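Local coordinates for protein probable ribonuclease HepT (Haemophilus influenzae, PDB 1JOG) that probably acts as the RNase toxin of a type VII toxin-antitoxin system, neutralised by its cognate antitoxin MntA, probably through AMPylation, at residues A[46-49]-A[50-53]; A[61-64]-A[65-69]; A[78-81]-A[82-86]; A[113-116]-A[117-120]. All coordinates share one frame; numbering follows the deposited sequence.

In the fold
The four contacts are local turns of an all-helical subunit, and they pair off in space. Interactions 1 and 2 lie in series on helix 36-68, with centres about 23 Å apart. Interaction 4 packs on interaction 1, where I47 CD1 comes 3.2 Å from A118 O; interaction 3 packs on interaction 2, with L65 CD1 3.4 Å from E86 CB. The probable active site lies by interactions 1 and 4: the side chain of E51 is about 4 Å from that of R106, and that of K117 about 4 Å from that of H111, both residues assigned as catalytic by similarity. Interactions 2 and 4 lie on opposite sides of the chain's centre, with centres about 35 Å apart.

Interaction 1: residues A[46-49]-A[50-53]; sequences AIQK and FEFV
Q48 and F52 meet one turn apart in the middle of helix 36-68. Q48 CG, anti to its backbone N (chi1 178°), lies 3.4 Å from F52 CZ, the two side chains crossing at a slant. The carbonyl Q48 O sits over the centre of the F52 ring, 3.4 Å above its plane, while the F50 ring instead turns an edge to I47 O.

Four regular i to i+4 backbone bonds hold the turn, ranging from F50 N to A46 O at 2.9 Å to V53 N to K49 O at 3.3 Å. E51 CG rests against the same carbonyl that its own N-H reaches, 3.2 Å from I47 O.

The charged ends find partners elsewhere. E51 OE1 bonds to T109 OG1, with a long, weak ion pair from OE2 to R106; K49 NZ bonds to S17 and T21 and makes a salt bridge to D40 of the second subunit.

This buried turn thus lies at the subunit interface, where F52 packs on T112 of the second subunit, and beside R106, an active-site residue by similarity. A46, K49 and V53 face helix 8-26, F50 meets F128 of helix 125-140 edge-to-face, and I47 packs on helix 115-123.

Interaction 2: residues A[61-64]-A[65-69]; sequences MKRQ and LQQDA
R63 and Q67 sit in the last turns of helix 36-68, the long helix of the all-helical, substrate-binding-protein-like fold; one turn apart, they lie side by side and point the same way. Their guanidinium and amide planes are only 8° apart, and R63 NE is 3.9 Å from Q67 NE2, so this is close alignment of two flat groups with no hydrogen bond between their ends. Both residues also touch a crystal neighbour, which may influence where these ends settle.

Q64 and D68 are arranged quite differently, for here the amide stands steeply against the carboxylate, with planes 78° apart. Q64 CG is anti to the backbone N, and the chain then bends at chi2 (69°), turning the amide toward D68. The bond from NE2 to D68 OD2 is 2.9 Å long; it meets the oxygen from above the carboxylate plane and is also bent at the hydrogen.

On another side of the helix, K62 and Q66 run slantwise past each other with extended chains, and K62 CE approaches Q66 NE2 to 4.0 Å. This is a loose packing contact between partly exposed chains.

The inner side is mainly apolar. Selenomethionine M61 packs on I83 and A87 of helix 80-89 and on L135 of helix 125-140, while L65 touches F90 and E86, the latter also on helix 80-89. L65 also rests on the turn before it: L65 N donates to M61 O at 3.1 Å, and L65 CG sits 3.2 Å from that oxygen.

Interaction 3: residues A[78-81]-A[82-86]; sequences YGFK and DILRE
Around the start of helix 80-89 the D82 carboxylate folds back toward the G79 backbone N-H. That bond, G79 N to D82 OD2, is weak at 3.4 Å. G79 O, in contrast, is gripped by two donors, D82 N at 3.0 Å and I83 N at 3.2 Å. The second is nearly straight at the hydrogen (176°), whereas D82 N reaches the oxygen from above the carbonyl plane.

The other D82 oxygen faces the next turn, where OD1 makes a salt bridge to R85 NH1 at 3.1 Å. The R85 chain, extended from CG to NE, runs past K81 O, and K81 CB lies over one face of the guanidinium, toward its rim, 3.8 Å above its plane.

On the side facing the other helices F80 and L84 form a CH-pi contact, L84 CG sitting 4.2 Å from the ring centroid and 15° off the normal. Y54 and L58 of helix 36-68 touch F80, and W99 and V100 of helix 96-106 touch L84, so the pair is wedged between those two helices.

The Y78 ring lies upright to the E86 carboxylate, planes 81° apart, and presents its edge: Y78 CE2 is 3.8 Å from E86 CD.

Interaction 4: residues A[113-116]-A[117-120]; sequences YDQE and KAMA
E116 O is approached by two backbone donors across the first turns of helix 115-123. A120 N gives the sound bond, 3.1 Å long and 157° at the hydrogen, while M119 N adds a weak one at 3.3 Å. The same M119 N-H is shared with Q115 O, which it reaches at 3.0 Å, so this amide is split between two carbonyls of the preceding turn.

The first i to i+4 bond runs from A118 N to D114 O, at 2.9 Å and nearly along the C=O axis. D114 occupies the N-cap position, yet its carboxylate makes no capping bond. With CG anti to the backbone N (chi1 -176°), the carboxylate instead crosses the aliphatic part of K117 at a slant, OD2 lying 4.0 Å from K117 CG. K117 is extended beyond CG and carries its NZ onward, 5.0 Å from D114 OD2, which makes the opposite charges neighbours without joining them in a salt bridge.

Side-chain carbons pack on the carbonyl oxygens as the turns close. A118 CB sits 3.5 Å from Q115 O, and the CG of selenomethionine M119 is 3.2 Å from it. Beyond the two segments, A118 and M119 face helix 36-68, while K117 packs on H111.

The Y113 ring meets F52 of the second subunit edge-to-face. The arrangement is a helix N-terminus directly after the RX(4)HXY motif of HepT toxins, whose last residue, Y113, is probably, by similarity, the tyrosine that receives di-AMP; it is unmodified here.

Interaction 1: residues A[46-49]-A[50-53]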
loop_
_atom_site.group_PDB
_atom_site.type_symbol
_atom_site.label_atom_id
_atom_site.label_comp_id
_atom_site.label_asym_id
_atom_site.label_seq_id
_atom_site.Cartn_x
_atom_site.Cartn_y
_atom_site.Cartn_z
ATOM N N ALA A 46 -2.056 -8.440 3.827
ATOM C CA ALA A 46 -2.123 -8.200 5.277
ATOM C C ALA A 46 -1.323 -6.923 5.572
ATOM O O ALA A 46 -1.716 -6.159 6.392
ATOM C CB ALA A 46 -1.534 -9.361 6.062
ATOM N N ILE A 47 -0.224 -6.693 4.832
ATOM C CA ILE A 47 0.595 -5.515 5.053
ATOM C C ILE A 47 -0.170 -4.231 4.589
ATOM O O ILE A 47 -0.152 -3.152 5.221
ATOM C CB ILE A 47 1.971 -5.661 4.338
ATOM C CG1 ILE A 47 2.831 -6.661 5.134
ATOM C CG2 ILE A 47 2.846 -4.349 4.499
ATOM C CD1 ILE A 47 4.384 -6.713 4.706
ATOM N N GLN A 48 -0.881 -4.396 3.509
ATOM C CA GLN A 48 -1.683 -3.321 2.940
ATOM C C GLN A 48 -2.778 -2.959 3.916
ATOM O O GLN A 48 -3.155 -1.800 4.043
ATOM C CB GLN A 48 -2.348 -3.818 1.641
ATOM C CG GLN A 48 -3.228 -2.738 1.055
ATOM C CD GLN A 48 -2.497 -1.901 0.076
ATOM O OE1 GLN A 48 -1.268 -1.667 0.187
ATOM N NE2 GLN A 48 -3.240 -1.412 -0.912
ATOM N N LYS A 49 -3.319 -3.992 4.561
ATOM C CA LYS A 49 -4.367 -3.824 5.473
ATOM C C LYS A 49 -3.817 -3.196 6.724
ATOM O O LYS A 49 -4.507 -2.425 7.329
ATOM C CB LYS A 49 -5.047 -5.145 5.756
ATOM C CG LYS A 49 -6.004 -5.492 4.641
ATOM C CD LYS A 49 -6.640 -6.848 4.879
ATOM C CE LYS A 49 -7.743 -7.085 3.895
ATOM N NZ LYS A 49 -8.676 -8.202 4.463
ATOM N N PHE A 50 -2.581 -3.518 7.103
ATOM C CA PHE A 50 -1.985 -2.891 8.278
ATOM C C PHE A 50 -1.864 -1.345 8.066
ATOM O O PHE A 50 -2.125 -0.539 8.951
ATOM C CB PHE A 50 -0.624 -3.511 8.553
ATOM C CG PHE A 50 0.303 -2.604 9.258
ATOM C CD1 PHE A 50 1.281 -1.916 8.553
ATOM C CD2 PHE A 50 0.109 -2.305 10.591
ATOM C CE1 PHE A 50 2.089 -0.893 9.152
ATOM C CE2 PHE A 50 0.890 -1.298 11.204
ATOM C CZ PHE A 50 1.875 -0.597 10.477
ATOM N N GLU A 51 -1.518 -0.970 6.845
ATOM C CA GLU A 51 -1.370 0.402 6.490
ATOM C C GLU A 51 -2.753 1.078 6.630
ATOM O O GLU A 51 -2.820 2.196 7.134
ATOM C CB GLU A 51 -0.825 0.526 5.056
ATOM C CG GLU A 51 0.564 -0.090 4.842
ATOM C CD GLU A 51 0.923 -0.064 3.355
ATOM O OE1 GLU A 51 1.824 -0.783 2.913
ATOM O OE2 GLU A 51 0.279 0.693 2.621
ATOM N N PHE A 52 -3.848 0.424 6.206
ATOM C CA PHE A 52 -5.161 1.063 6.354
ATOM C C PHE A 52 -5.496 1.378 7.788
ATOM O O PHE A 52 -5.877 2.510 8.079
ATOM C CB PHE A 52 -6.301 0.219 5.789
ATOM C CG PHE A 52 -6.189 -0.080 4.301
ATOM C CD1 PHE A 52 -6.606 -1.376 3.815
ATOM C CD2 PHE A 52 -5.692 0.854 3.390
ATOM C CE1 PHE A 52 -6.525 -1.744 2.427
ATOM C CE2 PHE A 52 -5.571 0.550 1.976
ATOM C CZ PHE A 52 -6.002 -0.777 1.488
ATOM N N VAL A 53 -5.373 0.413 8.698
ATOM C CA VAL A 53 -5.701 0.704 10.122
ATOM C C VAL A 53 -4.818 1.796 10.774
ATOM O O VAL A 53 -5.283 2.674 11.467
ATOM C CB VAL A 53 -5.649 -0.582 10.915
ATOM C CG1 VAL A 53 -5.996 -0.344 12.392
ATOM C CG2 VAL A 53 -6.592 -1.541 10.266
#

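Interaction 2: residues A[61-64]-A[65-69]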
loop_
_atom_site.group_PDB
_atom_site.type_symbol
_atom_site.label_atom_id
_atom_site.label_comp_id
_atom_site.label_asym_id
_atom_site.label_seq_id
_atom_site.Cartn_x
_atom_site.Cartn_y
_atom_site.Cartn_z
HETATM N N MSE A 61 -7.649 9.720 15.675
HETATM C CA MSE A 61 -7.142 10.443 16.795
HETATM C C MSE A 61 -7.255 11.909 16.386
HETATM O O MSE A 61 -7.515 12.750 17.205
HETATM C CB MSE A 61 -5.665 10.162 17.045
HETATM C CG MSE A 61 -5.356 8.766 17.560
HETATM SE SE MSE A 61 -3.390 8.542 17.632
HETATM C CE MSE A 61 -3.701 6.590 17.357
ATOM N N LYS A 62 -7.015 12.205 15.118
ATOM C CA LYS A 62 -7.014 13.570 14.667
ATOM C C LYS A 62 -8.428 14.151 14.767
ATOM O O LYS A 62 -8.665 15.170 15.432
ATOM C CB LYS A 62 -6.523 13.635 13.242
ATOM C CG LYS A 62 -6.093 15.036 12.866
ATOM C CD LYS A 62 -5.463 15.116 11.466
ATOM C CE LYS A 62 -5.496 16.564 10.932
ATOM N NZ LYS A 62 -4.617 16.810 9.744
ATOM N N ARG A 63 -9.388 13.485 14.143
ATOM C CA ARG A 63 -10.719 14.013 14.212
ATOM C C ARG A 63 -11.182 14.110 15.641
ATOM O O ARG A 63 -11.980 14.971 15.949
ATOM C CB ARG A 63 -11.711 13.172 13.441
ATOM C CG ARG A 63 -12.448 13.957 12.387
ATOM C CD ARG A 63 -13.203 13.043 11.428
ATOM N NE ARG A 63 -13.935 11.999 12.155
ATOM C CZ ARG A 63 -14.593 11.029 11.519
ATOM N NH1 ARG A 63 -14.593 10.995 10.159
ATOM N NH2 ARG A 63 -15.242 10.102 12.242
ATOM N N GLN A 64 -10.677 13.249 16.515
ATOM C CA GLN A 64 -11.116 13.248 17.904
ATOM C C GLN A 64 -10.668 14.526 18.574
ATOM O O GLN A 64 -11.453 15.187 19.178
ATOM C CB GLN A 64 -10.538 12.052 18.621
ATOM C CG GLN A 64 -10.906 11.930 20.061
ATOM C CD GLN A 64 -12.350 11.592 20.258
ATOM O OE1 GLN A 64 -12.975 11.008 19.388
ATOM N NE2 GLN A 64 -12.895 11.949 21.415
ATOM N N LEU A 65 -9.405 14.875 18.427
ATOM C CA LEU A 65 -8.821 16.060 19.007
ATOM C C LEU A 65 -9.316 17.329 18.343
ATOM O O LEU A 65 -9.393 18.373 18.992
ATOM C CB LEU A 65 -7.288 15.975 18.902
ATOM C CG LEU A 65 -6.855 14.704 19.685
ATOM C CD1 LEU A 65 -5.516 14.187 19.185
ATOM C CD2 LEU A 65 -6.869 14.936 21.229
ATOM N N GLN A 66 -9.655 17.210 17.060
ATOM C CA GLN A 66 -10.142 18.299 16.187
ATOM C C GLN A 66 -11.580 18.723 16.501
ATOM O O GLN A 66 -11.936 19.859 16.302
ATOM C CB GLN A 66 -10.044 17.802 14.754
ATOM C CG GLN A 66 -10.107 18.771 13.625
ATOM C CD GLN A 66 -9.637 18.091 12.342
ATOM O OE1 GLN A 66 -10.025 16.947 12.062
ATOM N NE2 GLN A 66 -8.802 18.777 11.561
ATOM N N GLN A 67 -12.371 17.785 16.997
ATOM C CA GLN A 67 -13.751 17.993 17.357
ATOM C C GLN A 67 -13.870 18.104 18.873
ATOM O O GLN A 67 -14.786 18.727 19.396
ATOM C CB GLN A 67 -14.621 16.774 16.976
ATOM C CG GLN A 67 -14.785 16.376 15.476
ATOM C CD GLN A 67 -15.785 15.191 15.314
ATOM O OE1 GLN A 67 -16.329 14.708 16.304
ATOM N NE2 GLN A 67 -16.018 14.731 14.087
ATOM N N ASP A 68 -12.944 17.482 19.583
ATOM C CA ASP A 68 -13.038 17.379 21.041
ATOM C C ASP A 68 -13.138 18.603 21.915
ATOM O O ASP A 68 -14.176 18.853 22.546
ATOM C CB ASP A 68 -11.914 16.488 21.602
ATOM C CG ASP A 68 -12.396 15.593 22.759
ATOM O OD1 ASP A 68 -13.128 16.126 23.635
ATOM O OD2 ASP A 68 -12.052 14.378 22.786
ATOM N N ALA A 69 -12.051 19.332 22.022
ATOM C CA ALA A 69 -12.135 20.494 22.846
ATOM C C ALA A 69 -11.961 21.673 21.887
ATOM O O ALA A 69 -12.532 22.762 22.082
ATOM C CB ALA A 69 -11.034 20.439 23.932
#

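Interaction 3: residues A[78-81]-A[82-86]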
loop_
_atom_site.group_PDB
_atom_site.type_symbol
_atom_site.label_atom_id
_atom_site.label_comp_id
_atom_site.label_asym_id
_atom_site.label_seq_id
_atom_site.Cartn_x
_atom_site.Cartn_y
_atom_site.Cartn_z
ATOM N N TYR A 78 -0.630 20.898 13.518
ATOM C CA TYR A 78 -0.265 19.583 14.090
ATOM C C TYR A 78 0.292 18.483 13.198
ATOM O O TYR A 78 -0.356 18.039 12.263
ATOM C CB TYR A 78 -1.445 18.938 14.812
ATOM C CG TYR A 78 -1.906 19.633 16.052
ATOM C CD1 TYR A 78 -2.648 20.809 15.982
ATOM C CD2 TYR A 78 -1.673 19.075 17.297
ATOM C CE1 TYR A 78 -3.155 21.388 17.112
ATOM C CE2 TYR A 78 -2.169 19.657 18.436
ATOM C CZ TYR A 78 -2.915 20.801 18.338
ATOM O OH TYR A 78 -3.491 21.310 19.465
ATOM N N GLY A 79 1.485 18.032 13.538
ATOM C CA GLY A 79 2.083 16.936 12.818
ATOM C C GLY A 79 1.904 15.657 13.631
ATOM O O GLY A 79 1.364 15.645 14.728
ATOM N N PHE A 80 2.371 14.561 13.064
ATOM C CA PHE A 80 2.301 13.258 13.685
ATOM C C PHE A 80 2.357 13.240 15.217
ATOM O O PHE A 80 1.377 12.846 15.904
ATOM C CB PHE A 80 3.434 12.409 13.120
ATOM C CG PHE A 80 3.374 10.998 13.565
ATOM C CD1 PHE A 80 2.264 10.202 13.233
ATOM C CD2 PHE A 80 4.388 10.453 14.331
ATOM C CE1 PHE A 80 2.168 8.879 13.658
ATOM C CE2 PHE A 80 4.314 9.116 14.770
ATOM C CZ PHE A 80 3.211 8.334 14.435
ATOM N N LYS A 81 3.507 13.666 15.736
ATOM C CA LYS A 81 3.810 13.728 17.194
ATOM C C LYS A 81 2.954 14.617 18.122
ATOM O O LYS A 81 2.831 14.365 19.339
ATOM C CB LYS A 81 5.300 14.072 17.392
ATOM C CG LYS A 81 6.215 12.860 17.253
ATOM C CD LYS A 81 7.649 13.286 17.026
ATOM C CE LYS A 81 8.595 12.070 16.861
ATOM N NZ LYS A 81 8.882 11.292 18.121
ATOM N N ASP A 82 2.330 15.620 17.554
ATOM C CA ASP A 82 1.447 16.465 18.330
ATOM C C ASP A 82 0.193 15.648 18.495
ATOM O O ASP A 82 -0.361 15.544 19.589
ATOM C CB ASP A 82 1.139 17.755 17.569
ATOM C CG ASP A 82 2.327 18.682 17.519
ATOM O OD1 ASP A 82 3.064 18.670 18.550
ATOM O OD2 ASP A 82 2.507 19.403 16.486
ATOM N N ILE A 83 -0.259 15.053 17.399
ATOM C CA ILE A 83 -1.455 14.202 17.387
ATOM C C ILE A 83 -1.249 13.078 18.451
ATOM O O ILE A 83 -2.162 12.782 19.255
ATOM C CB ILE A 83 -1.636 13.555 15.944
ATOM C CG1 ILE A 83 -1.902 14.629 14.875
ATOM C CG2 ILE A 83 -2.746 12.552 15.936
ATOM C CD1 ILE A 83 -3.233 15.291 15.019
ATOM N N LEU A 84 -0.060 12.449 18.452
ATOM C CA LEU A 84 0.200 11.374 19.427
ATOM C C LEU A 84 0.225 11.954 20.806
ATOM O O LEU A 84 -0.374 11.390 21.682
ATOM C CB LEU A 84 1.510 10.655 19.169
ATOM C CG LEU A 84 1.649 9.944 17.825
ATOM C CD1 LEU A 84 3.011 9.106 17.780
ATOM C CD2 LEU A 84 0.424 9.120 17.617
ATOM N N ARG A 85 0.934 13.054 21.024
ATOM C CA ARG A 85 0.884 13.665 22.357
ATOM C C ARG A 85 -0.537 13.982 22.830
ATOM O O ARG A 85 -0.896 13.628 23.969
ATOM C CB ARG A 85 1.706 14.930 22.398
ATOM C CG ARG A 85 3.185 14.602 22.478
ATOM C CD ARG A 85 4.007 15.825 22.248
ATOM N NE ARG A 85 5.315 15.503 21.698
ATOM C CZ ARG A 85 5.874 16.192 20.718
ATOM N NH1 ARG A 85 5.236 17.230 20.184
ATOM N NH2 ARG A 85 7.066 15.839 20.268
ATOM N N GLU A 86 -1.356 14.633 21.982
ATOM C CA GLU A 86 -2.744 14.960 22.377
ATOM C C GLU A 86 -3.541 13.703 22.690
ATOM O O GLU A 86 -4.180 13.599 23.722
ATOM C CB GLU A 86 -3.420 15.760 21.287
ATOM C CG GLU A 86 -3.426 17.264 21.534
ATOM C CD GLU A 86 -2.061 17.884 21.825
ATOM O OE1 GLU A 86 -2.045 18.962 22.460
ATOM O OE2 GLU A 86 -1.015 17.332 21.424
#

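Interaction 4: residues A[113-116]-A[117-120]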
loop_
_atom_site.group_PDB
_atom_site.type_symbol
_atom_site.label_atom_id
_atom_site.label_comp_id
_atom_site.label_asym_id
_atom_site.label_seq_id
_atom_site.Cartn_x
_atom_site.Cartn_y
_atom_site.Cartn_z
ATOM N N TYR A 113 8.421 -5.195 -1.315
ATOM C CA TYR A 113 8.548 -6.056 -2.495
ATOM C C TYR A 113 9.736 -7.022 -2.282
ATOM O O TYR A 113 9.986 -7.898 -3.068
ATOM C CB TYR A 113 8.761 -5.209 -3.752
ATOM C CG TYR A 113 9.889 -4.249 -3.610
ATOM C CD1 TYR A 113 11.212 -4.699 -3.616
ATOM C CD2 TYR A 113 9.636 -2.886 -3.435
ATOM C CE1 TYR A 113 12.283 -3.800 -3.436
ATOM C CE2 TYR A 113 10.665 -1.985 -3.263
ATOM C CZ TYR A 113 11.995 -2.442 -3.257
ATOM O OH TYR A 113 13.023 -1.555 -3.037
ATOM N N ASP A 114 10.493 -6.793 -1.228
ATOM C CA ASP A 114 11.562 -7.665 -0.866
ATOM C C ASP A 114 10.919 -8.569 0.207
ATOM O O ASP A 114 10.535 -8.090 1.306
ATOM C CB ASP A 114 12.730 -6.855 -0.274
ATOM C CG ASP A 114 13.957 -7.737 0.040
ATOM O OD1 ASP A 114 14.197 -8.788 -0.625
ATOM O OD2 ASP A 114 14.703 -7.370 0.935
ATOM N N GLN A 115 10.794 -9.866 -0.104
ATOM C CA GLN A 115 10.150 -10.851 0.787
ATOM C C GLN A 115 10.552 -10.891 2.259
ATOM O O GLN A 115 9.713 -11.126 3.136
ATOM C CB GLN A 115 10.288 -12.215 0.164
ATOM C CG GLN A 115 9.269 -12.379 -0.921
ATOM C CD GLN A 115 7.859 -12.105 -0.374
ATOM O OE1 GLN A 115 7.335 -12.878 0.472
ATOM N NE2 GLN A 115 7.248 -10.993 -0.825
ATOM N N GLU A 116 11.824 -10.629 2.529
ATOM C CA GLU A 116 12.349 -10.622 3.885
ATOM C C GLU A 116 11.893 -9.390 4.633
ATOM O O GLU A 116 11.595 -9.455 5.809
ATOM C CB GLU A 116 13.899 -10.633 3.883
ATOM C CG GLU A 116 14.503 -11.961 3.452
ATOM C CD GLU A 116 13.839 -13.126 4.161
ATOM O OE1 GLU A 116 13.869 -13.189 5.421
ATOM O OE2 GLU A 116 13.277 -13.974 3.446
ATOM N N LYS A 117 11.890 -8.251 3.957
ATOM C CA LYS A 117 11.456 -7.035 4.619
ATOM C C LYS A 117 9.984 -7.180 4.887
ATOM O O LYS A 117 9.511 -6.829 5.962
ATOM C CB LYS A 117 11.758 -5.829 3.758
ATOM C CG LYS A 117 13.181 -5.293 3.965
ATOM C CD LYS A 117 13.433 -4.067 2.999
ATOM C CE LYS A 117 14.925 -3.701 2.871
ATOM N NZ LYS A 117 15.099 -2.524 1.939
ATOM N N ALA A 118 9.278 -7.843 3.955
ATOM C CA ALA A 118 7.878 -8.109 4.128
ATOM C C ALA A 118 7.540 -9.033 5.297
ATOM O O ALA A 118 6.454 -8.894 5.929
ATOM C CB ALA A 118 7.269 -8.688 2.804
HETATM N N MSE A 119 8.397 -10.034 5.547
HETATM C CA MSE A 119 8.161 -10.999 6.662
HETATM C C MSE A 119 8.390 -10.226 7.980
HETATM O O MSE A 119 7.690 -10.393 8.985
HETATM C CB MSE A 119 9.205 -12.153 6.638
HETATM C CG MSE A 119 9.076 -13.170 5.454
HETATM SE SE MSE A 119 7.309 -13.873 5.244
HETATM C CE MSE A 119 6.769 -14.478 6.982
ATOM N N ALA A 120 9.415 -9.386 7.957
ATOM C CA ALA A 120 9.774 -8.636 9.147
ATOM C C ALA A 120 8.608 -7.699 9.539
ATOM O O ALA A 120 8.257 -7.582 10.719
ATOM C CB ALA A 120 11.054 -7.858 8.892
#